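Local coordinates for protein arylesterase (Sulfolobus solfataricus, PDB 5L2P) that hydrolyses aromatic esters, p-nitrophenyl esters of fatty acids and aryl dialkyl phosphates such as paraoxon, with broad substrate specificity, at residues A[110-115]-A[130-135]; A[124-129]-A[166-171]. All coordinates share one frame; numbering follows the deposited sequence.

Contacts 1 and 2 use successive turns of one helix, 124-138, and their centres lie about 10 Å apart. Contact 1 sets the later turns on strand 108-112, a helix-on-sheet layer with three of its four touching residues buried. Contact 2 joins the earlier turns to helix 157-171 and runs outward from a buried Val-Leu pair to an exposed tyrosine. Both are apolar, with no hydrogen bond across either; the strand side offers branched residues to an alanine and an indole, the helix side one leucine to a valine and a phenol. Polar chemistry appears between them, where Arg115 NH2 makes a 2.9 Å salt bridge to Asp128 OD1.

Contact 1 (A[110-115]-A[130-135]); sequences ISVDYR and FNAIVW
Val112 and Ala132 bring the two backbones nearest, with 7.3 Å from CA to CA, where the end of strand 108-112 packs against helix 124-138. Ala132 sits on the face of the helix turned to the strand with its CB directed at it, and a methyl is all it has to put there. That small size suits the place, because the helix can come close over a branched residue. Both methyls of Val112 meet this one carbon: CG2 lies 3.8 Å from Ala132 CB, and CG1 is at 4.0 Å. The valine turns CG1 anti to its backbone N (chi1 -171°) and CG2 anti to its carbonyl carbon, and in this rotamer the two methyls receive the alanine as a pair. One helical turn further on, Trp135 continues the contact. Ile110, two residues back along the strand and so on the same face of the sheet, reaches out with its extended chain until CD1 comes 4.2 Å from Trp135 CZ3, at the edge of the indole, near its plane. Trp135 also lies on Ile64, while Val112 is flanked by Leu62 and Met79 of the adjoining strands. Helix 124-138 connects strand 108-112 to the parallel strand 150-155, with strand 77-81 lying between them in the sheet. Such a beta-alpha-beta crossover, with alternate strand residues, here Ile110 and Val112, packing on its helix, is characteristic of the alpha/beta hydrolase fold.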
ATOM      1  N   ILE A 110      11.017 -17.769  30.979  1.00 54.27           N
ATOM      2  CA  ILE A 110      10.097 -17.574  32.101  1.00 55.17           C
ATOM      3  C   ILE A 110       8.828 -16.879  31.615  1.00 54.75           C
ATOM      4  O   ILE A 110       8.864 -15.722  31.155  1.00 54.68           O
ATOM      5  CB  ILE A 110      10.728 -16.737  33.229  1.00 54.65           C
ATOM      6  CG1 ILE A 110      11.945 -17.467  33.784  1.00 55.09           C
ATOM      7  CG2 ILE A 110       9.706 -16.429  34.321  1.00 52.95           C
ATOM      8  CD1 ILE A 110      12.690 -16.689  34.863  1.00 56.70           C
ATOM      9  N   SER A 111       7.708 -17.589  31.724  1.00 53.49           N
ATOM     10  CA  SER A 111       6.424 -17.075  31.287  1.00 50.54           C
ATOM     11  C   SER A 111       5.714 -16.471  32.507  1.00 50.79           C
ATOM     12  O   SER A 111       5.749 -17.064  33.598  1.00 52.26           O
ATOM     13  CB  SER A 111       5.616 -18.214  30.706  1.00 52.34           C
ATOM     14  OG  SER A 111       4.407 -17.763  30.137  1.00 54.43           O
ATOM     15  N   VAL A 112       5.090 -15.304  32.338  1.00 49.19           N
ATOM     16  CA  VAL A 112       4.463 -14.599  33.451  1.00 52.23           C
ATOM     17  C   VAL A 112       2.922 -14.557  33.346  1.00 53.05           C
ATOM     18  O   VAL A 112       2.373 -14.236  32.273  1.00 57.80           O
ATOM     19  CB  VAL A 112       4.990 -13.163  33.549  1.00 54.16           C
ATOM     20  CG1 VAL A 112       4.508 -12.484  34.836  1.00 56.37           C
ATOM     21  CG2 VAL A 112       6.515 -13.145  33.473  1.00 54.73           C
ATOM     22  N   ASP A 113       2.238 -14.891  34.434  1.00 54.11           N
ATOM     23  CA  ASP A 113       0.777 -14.691  34.548  1.00 57.82           C
ATOM     24  C   ASP A 113       0.416 -13.349  35.166  1.00 57.22           C
ATOM     25  O   ASP A 113      -0.039 -13.299  36.298  1.00 59.91           O
ATOM     26  CB  ASP A 113       0.128 -15.811  35.389  1.00 59.86           C
ATOM     27  CG  ASP A 113      -0.564 -16.833  34.565  1.00 59.35           C
ATOM     28  OD1 ASP A 113      -0.836 -16.587  33.360  1.00 63.33           O
ATOM     29  OD2 ASP A 113      -0.854 -17.874  35.158  1.00 66.78           O
ATOM     30  N   TYR A 114       0.627 -12.273  34.419  1.00 56.56           N
ATOM     31  CA  TYR A 114       0.318 -10.925  34.899  1.00 52.66           C
ATOM     32  C   TYR A 114      -1.173 -10.779  35.092  1.00 51.08           C
ATOM     33  O   TYR A 114      -1.970 -11.451  34.449  1.00 47.92           O
ATOM     34  CB  TYR A 114       0.866  -9.841  33.923  1.00 50.44           C
ATOM     35  CG  TYR A 114       0.377  -9.988  32.503  1.00 48.47           C
ATOM     36  CD1 TYR A 114      -0.833  -9.427  32.109  1.00 49.13           C
ATOM     37  CD2 TYR A 114       1.106 -10.711  31.562  1.00 47.46           C
ATOM     38  CE1 TYR A 114      -1.305  -9.580  30.821  1.00 49.62           C
ATOM     39  CE2 TYR A 114       0.647 -10.861  30.251  1.00 47.99           C
ATOM     40  CZ  TYR A 114      -0.555 -10.298  29.889  1.00 49.42           C
ATOM     41  OH  TYR A 114      -1.016 -10.419  28.617  1.00 50.24           O
ATOM     42  N   ARG A 115      -1.550  -9.862  35.971  1.00 54.18           N
ATOM     43  CA  ARG A 115      -2.974  -9.621  36.250  1.00 56.27           C
ATOM     44  C   ARG A 115      -3.680  -8.944  35.091  1.00 57.24           C
ATOM     45  O   ARG A 115      -3.115  -8.055  34.445  1.00 60.16           O
ATOM     46  CB  ARG A 115      -3.148  -8.795  37.519  1.00 54.91           C
ATOM     47  CG  ARG A 115      -2.924  -9.589  38.781  1.00 53.19           C
ATOM     48  CD  ARG A 115      -2.949  -8.686  39.999  1.00 52.51           C
ATOM     49  NE  ARG A 115      -1.713  -7.967  40.159  1.00 50.87           N
ATOM     50  CZ  ARG A 115      -1.419  -7.149  41.168  1.00 50.80           C
ATOM     51  NH1 ARG A 115      -2.273  -6.950  42.138  1.00 51.97           N
ATOM     52  NH2 ARG A 115      -0.242  -6.540  41.201  1.00 49.43           N
ATOM     53  N   PHE A 130       7.035  -5.982  34.695  1.00 53.66           N
ATOM     54  CA  PHE A 130       8.323  -5.340  34.966  1.00 56.01           C
ATOM     55  C   PHE A 130       8.914  -5.884  36.247  1.00 56.23           C
ATOM     56  O   PHE A 130      10.110  -6.180  36.287  1.00 57.79           O
ATOM     57  CB  PHE A 130       8.189  -3.814  35.015  1.00 57.73           C
ATOM     58  CG  PHE A 130       9.448  -3.098  35.416  1.00 58.03           C
ATOM     59  CD1 PHE A 130      10.517  -3.017  34.540  1.00 57.62           C
ATOM     60  CD2 PHE A 130       9.551  -2.469  36.668  1.00 58.05           C
ATOM     61  CE1 PHE A 130      11.672  -2.317  34.887  1.00 60.09           C
ATOM     62  CE2 PHE A 130      10.709  -1.781  37.027  1.00 60.79           C
ATOM     63  CZ  PHE A 130      11.777  -1.707  36.142  1.00 60.81           C
ATOM     64  N   ASN A 131       8.094  -6.026  37.289  1.00 58.84           N
ATOM     65  CA  ASN A 131       8.531  -6.666  38.561  1.00 59.82           C
ATOM     66  C   ASN A 131       9.024  -8.093  38.385  1.00 58.78           C
ATOM     67  O   ASN A 131       9.939  -8.518  39.080  1.00 58.52           O
ATOM     68  CB  ASN A 131       7.438  -6.628  39.652  1.00 61.19           C
ATOM     69  CG  ASN A 131       7.172  -5.208  40.150  1.00 64.27           C
ATOM     70  OD1 ASN A 131       8.043  -4.324  40.081  1.00 67.51           O
ATOM     71  ND2 ASN A 131       5.953  -4.971  40.616  1.00 65.20           N
ATOM     72  N   ALA A 132       8.423  -8.838  37.461  1.00 57.61           N
ATOM     73  CA  ALA A 132       8.922 -10.186  37.127  1.00 56.78           C
ATOM     74  C   ALA A 132      10.341 -10.138  36.486  1.00 56.20           C
ATOM     75  O   ALA A 132      11.158 -11.006  36.746  1.00 55.42           O
ATOM     76  CB  ALA A 132       7.934 -10.898  36.235  1.00 55.42           C
ATOM     77  N   ILE A 133      10.632  -9.120  35.682  1.00 54.31           N
ATOM     78  CA  ILE A 133      11.991  -8.939  35.111  1.00 54.27           C
ATOM     79  C   ILE A 133      12.998  -8.597  36.205  1.00 53.42           C
ATOM     80  O   ILE A 133      14.096  -9.151  36.237  1.00 49.52           O
ATOM     81  CB  ILE A 133      12.037  -7.817  34.045  1.00 55.50           C
ATOM     82  CG1 ILE A 133      11.164  -8.157  32.850  1.00 54.36           C
ATOM     83  CG2 ILE A 133      13.471  -7.511  33.566  1.00 57.80           C
ATOM     84  CD1 ILE A 133      10.986  -6.966  31.938  1.00 58.14           C
ATOM     85  N   VAL A 134      12.612  -7.678  37.089  1.00 53.09           N
ATOM     86  CA  VAL A 134      13.450  -7.319  38.229  1.00 54.15           C
ATOM     87  C   VAL A 134      13.704  -8.534  39.129  1.00 53.87           C
ATOM     88  O   VAL A 134      14.820  -8.750  39.560  1.00 58.19           O
ATOM     89  CB  VAL A 134      12.794  -6.189  39.055  1.00 54.80           C
ATOM     90  CG1 VAL A 134      13.523  -5.936  40.366  1.00 56.16           C
ATOM     91  CG2 VAL A 134      12.708  -4.930  38.223  1.00 54.58           C
ATOM     92  N   TRP A 135      12.673  -9.344  39.375  1.00 54.09           N
ATOM     93  CA  TRP A 135      12.833 -10.606  40.155  1.00 52.47           C
ATOM     94  C   TRP A 135      13.825 -11.547  39.503  1.00 51.50           C
ATOM     95  O   TRP A 135      14.674 -12.081  40.169  1.00 53.08           O
ATOM     96  CB  TRP A 135      11.477 -11.305  40.336  1.00 52.15           C
ATOM     97  CG  TRP A 135      11.553 -12.587  41.030  1.00 53.08           C
ATOM     98  CD1 TRP A 135      11.456 -12.774  42.356  1.00 54.66           C
ATOM     99  CD2 TRP A 135      11.782 -13.883  40.449  1.00 51.64           C
ATOM    100  NE1 TRP A 135      11.622 -14.101  42.658  1.00 54.74           N
ATOM    101  CE2 TRP A 135      11.811 -14.806  41.506  1.00 53.02           C
ATOM    102  CE3 TRP A 135      11.983 -14.345  39.155  1.00 50.52           C
ATOM    103  CZ2 TRP A 135      12.021 -16.171  41.317  1.00 53.83           C
ATOM    104  CZ3 TRP A 135      12.238 -15.709  38.963  1.00 52.87           C
ATOM    105  CH2 TRP A 135      12.236 -16.608  40.041  1.00 53.55           C
TER

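Contact 2 (A[124-129]-A[166-171]); sequences TAVYDC and SLLARD
Leu168 of helix 157-171 reaches across to Val126 and Tyr127 of helix 124-138, and these three side chains make the whole contact. Two helices face each other here with 8.8 Å between the CA atoms of Tyr127 and Leu168, a gap that a long branched side chain can span. The close point is Leu168 CD1, held equally near Val126 CG1 and Tyr127 CE1, at 3.7 Å from each. That valine methyl is the one set anti to the backbone N (chi1 179°), and Val126, buried and compact, suits the covered side. The solvent side is formed by the exposed Tyr127. Its ring meets the leucine obliquely, the two side chains crossing at about a right angle. The contact loosens only at the other methyl, Leu168 CD2, which is 4.0 Å from Tyr127 CE1 and 4.1 Å from Tyr127 OH. A tyrosine suits such a place, since its ring can cover an apolar neighbour while the polar hydroxyl can be tolerated at a position open to solvent. An alanine in place of Leu168 would probably take from Val126 CG1 this partner across the helices and leave the Tyr127 ring freer to turn, with a gap where CD1 had been. Val126 also packs on Leu161 and Ala164 of helix 157-171 and on Tyr217 of helix 212-217. The two paired helices respectively precede and follow strand 150-155, and helix 157-171 begins just after Ser156, the inferred active-site serine.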
ATOM      1  N   THR A 124      -1.542  -2.031  35.829  1.00 51.17           N
ATOM      2  CA  THR A 124      -1.198  -3.191  36.656  1.00 50.14           C
ATOM      3  C   THR A 124      -0.404  -4.237  35.897  1.00 48.51           C
ATOM      4  O   THR A 124       0.669  -4.635  36.335  1.00 47.01           O
ATOM      5  CB  THR A 124      -2.471  -3.874  37.226  1.00 54.25           C
ATOM      6  OG1 THR A 124      -3.266  -2.933  37.945  1.00 56.33           O
ATOM      7  CG2 THR A 124      -2.122  -5.026  38.193  1.00 54.02           C
ATOM      8  N   ALA A 125      -0.906  -4.653  34.734  1.00 50.10           N
ATOM      9  CA  ALA A 125      -0.180  -5.617  33.857  1.00 51.55           C
ATOM     10  C   ALA A 125       1.249  -5.195  33.525  1.00 54.13           C
ATOM     11  O   ALA A 125       2.162  -6.030  33.510  1.00 53.74           O
ATOM     12  CB  ALA A 125      -0.934  -5.849  32.551  1.00 50.88           C
ATOM     13  N   VAL A 126       1.456  -3.897  33.277  1.00 56.15           N
ATOM     14  CA  VAL A 126       2.784  -3.413  32.897  1.00 58.21           C
ATOM     15  C   VAL A 126       3.752  -3.556  34.058  1.00 57.67           C
ATOM     16  O   VAL A 126       4.900  -4.000  33.891  1.00 58.62           O
ATOM     17  CB  VAL A 126       2.763  -1.944  32.436  1.00 59.53           C
ATOM     18  CG1 VAL A 126       4.176  -1.488  32.068  1.00 57.92           C
ATOM     19  CG2 VAL A 126       1.797  -1.783  31.261  1.00 59.70           C
ATOM     20  N   TYR A 127       3.292  -3.168  35.238  1.00 58.54           N
ATOM     21  CA  TYR A 127       4.126  -3.295  36.440  1.00 62.11           C
ATOM     22  C   TYR A 127       4.320  -4.734  36.917  1.00 61.82           C
ATOM     23  O   TYR A 127       5.394  -5.043  37.451  1.00 67.85           O
ATOM     24  CB  TYR A 127       3.600  -2.409  37.557  1.00 65.71           C
ATOM     25  CG  TYR A 127       3.899  -0.953  37.295  1.00 67.65           C
ATOM     26  CD1 TYR A 127       5.219  -0.495  37.269  1.00 70.05           C
ATOM     27  CD2 TYR A 127       2.877  -0.039  37.049  1.00 69.91           C
ATOM     28  CE1 TYR A 127       5.510   0.829  36.998  1.00 75.89           C
ATOM     29  CE2 TYR A 127       3.164   1.309  36.796  1.00 72.64           C
ATOM     30  CZ  TYR A 127       4.482   1.723  36.764  1.00 74.76           C
ATOM     31  OH  TYR A 127       4.809   3.021  36.519  1.00 77.70           O
ATOM     32  N   ASP A 128       3.324  -5.596  36.709  1.00 58.24           N
ATOM     33  CA  ASP A 128       3.495  -7.014  37.031  1.00 60.33           C
ATOM     34  C   ASP A 128       4.602  -7.625  36.191  1.00 57.78           C
ATOM     35  O   ASP A 128       5.418  -8.401  36.703  1.00 57.25           O
ATOM     36  CB  ASP A 128       2.199  -7.837  36.803  1.00 63.29           C
ATOM     37  CG  ASP A 128       1.195  -7.697  37.938  1.00 64.85           C
ATOM     38  OD1 ASP A 128       1.456  -6.979  38.922  1.00 68.08           O
ATOM     39  OD2 ASP A 128       0.105  -8.274  37.818  1.00 64.67           O
ATOM     40  N   CYS A 129       4.614  -7.284  34.893  1.00 56.11           N
ATOM     41  CA  CYS A 129       5.613  -7.830  33.993  1.00 53.51           C
ATOM     42  C   CYS A 129       6.979  -7.258  34.322  1.00 52.38           C
ATOM     43  O   CYS A 129       7.974  -7.981  34.270  1.00 53.31           O
ATOM     44  CB  CYS A 129       5.244  -7.552  32.551  1.00 56.63           C
ATOM     45  SG  CYS A 129       3.823  -8.489  31.900  1.00 56.22           S
ATOM     46  N   SER A 166      10.133  -1.928  28.184  1.00 52.98           N
ATOM     47  CA  SER A 166      11.410  -1.382  27.716  1.00 53.22           C
ATOM     48  C   SER A 166      11.559   0.082  28.127  1.00 53.46           C
ATOM     49  O   SER A 166      12.655   0.530  28.427  1.00 51.63           O
ATOM     50  CB  SER A 166      11.506  -1.475  26.201  1.00 54.09           C
ATOM     51  OG  SER A 166      11.636  -2.816  25.782  1.00 58.12           O
ATOM     52  N   LEU A 167      10.449   0.812  28.141  1.00 52.18           N
ATOM     53  CA  LEU A 167      10.454   2.195  28.597  1.00 54.08           C
ATOM     54  C   LEU A 167      10.696   2.324  30.088  1.00 58.36           C
ATOM     55  O   LEU A 167      11.433   3.230  30.524  1.00 60.25           O
ATOM     56  CB  LEU A 167       9.126   2.870  28.261  1.00 54.85           C
ATOM     57  CG  LEU A 167       8.766   2.998  26.774  1.00 52.95           C
ATOM     58  CD1 LEU A 167       7.362   3.587  26.606  1.00 52.66           C
ATOM     59  CD2 LEU A 167       9.811   3.879  26.124  1.00 52.69           C
ATOM     60  N   LEU A 168      10.072   1.438  30.878  1.00 58.41           N
ATOM     61  CA  LEU A 168      10.328   1.365  32.310  1.00 58.02           C
ATOM     62  C   LEU A 168      11.757   0.927  32.576  1.00 58.22           C
ATOM     63  O   LEU A 168      12.385   1.390  33.535  1.00 60.75           O
ATOM     64  CB  LEU A 168       9.390   0.379  32.985  1.00 58.72           C
ATOM     65  CG  LEU A 168       7.953   0.826  33.181  1.00 60.17           C
ATOM     66  CD1 LEU A 168       7.160  -0.263  33.864  1.00 60.73           C
ATOM     67  CD2 LEU A 168       7.896   2.070  34.033  1.00 61.73           C
ATOM     68  N   ALA A 169      12.261   0.019  31.750  1.00 55.95           N
ATOM     69  CA  ALA A 169      13.612  -0.502  31.937  1.00 57.09           C
ATOM     70  C   ALA A 169      14.616   0.620  31.760  1.00 58.43           C
ATOM     71  O   ALA A 169      15.581   0.726  32.506  1.00 58.42           O
ATOM     72  CB  ALA A 169      13.910  -1.621  30.948  1.00 57.53           C
ATOM     73  N   ARG A 170      14.352   1.479  30.778  1.00 59.88           N
ATOM     74  CA  ARG A 170      15.199   2.625  30.504  1.00 61.01           C
ATOM     75  C   ARG A 170      15.115   3.672  31.611  1.00 63.06           C
ATOM     76  O   ARG A 170      16.132   4.187  32.041  1.00 60.36           O
ATOM     77  CB  ARG A 170      14.835   3.243  29.158  1.00 62.64           C
ATOM     78  CG  ARG A 170      15.764   4.356  28.744  1.00 64.88           C
ATOM     79  CD  ARG A 170      15.294   4.987  27.447  1.00 65.60           C
ATOM     80  NE  ARG A 170      14.010   5.657  27.617  1.00 65.60           N
ATOM     81  CZ  ARG A 170      13.283   6.152  26.626  1.00 66.65           C
ATOM     82  NH1 ARG A 170      13.672   6.029  25.367  1.00 70.00           N
ATOM     83  NH2 ARG A 170      12.141   6.755  26.893  1.00 66.65           N
ATOM     84  N   ASP A 171      13.906   3.988  32.070  1.00 66.49           N
ATOM     85  CA  ASP A 171      13.712   4.900  33.217  1.00 68.55           C
ATOM     86  C   ASP A 171      14.504   4.479  34.440  1.00 67.61           C
ATOM     87  O   ASP A 171      15.103   5.301  35.122  1.00 68.85           O
ATOM     88  CB  ASP A 171      12.236   4.958  33.629  1.00 72.50           C
ATOM     89  CG  ASP A 171      11.342   5.681  32.605  1.00 77.70           C
ATOM     90  OD1 ASP A 171      11.871   6.315  31.651  1.00 81.34           O
ATOM     91  OD2 ASP A 171      10.094   5.605  32.770  1.00 79.67           O
TER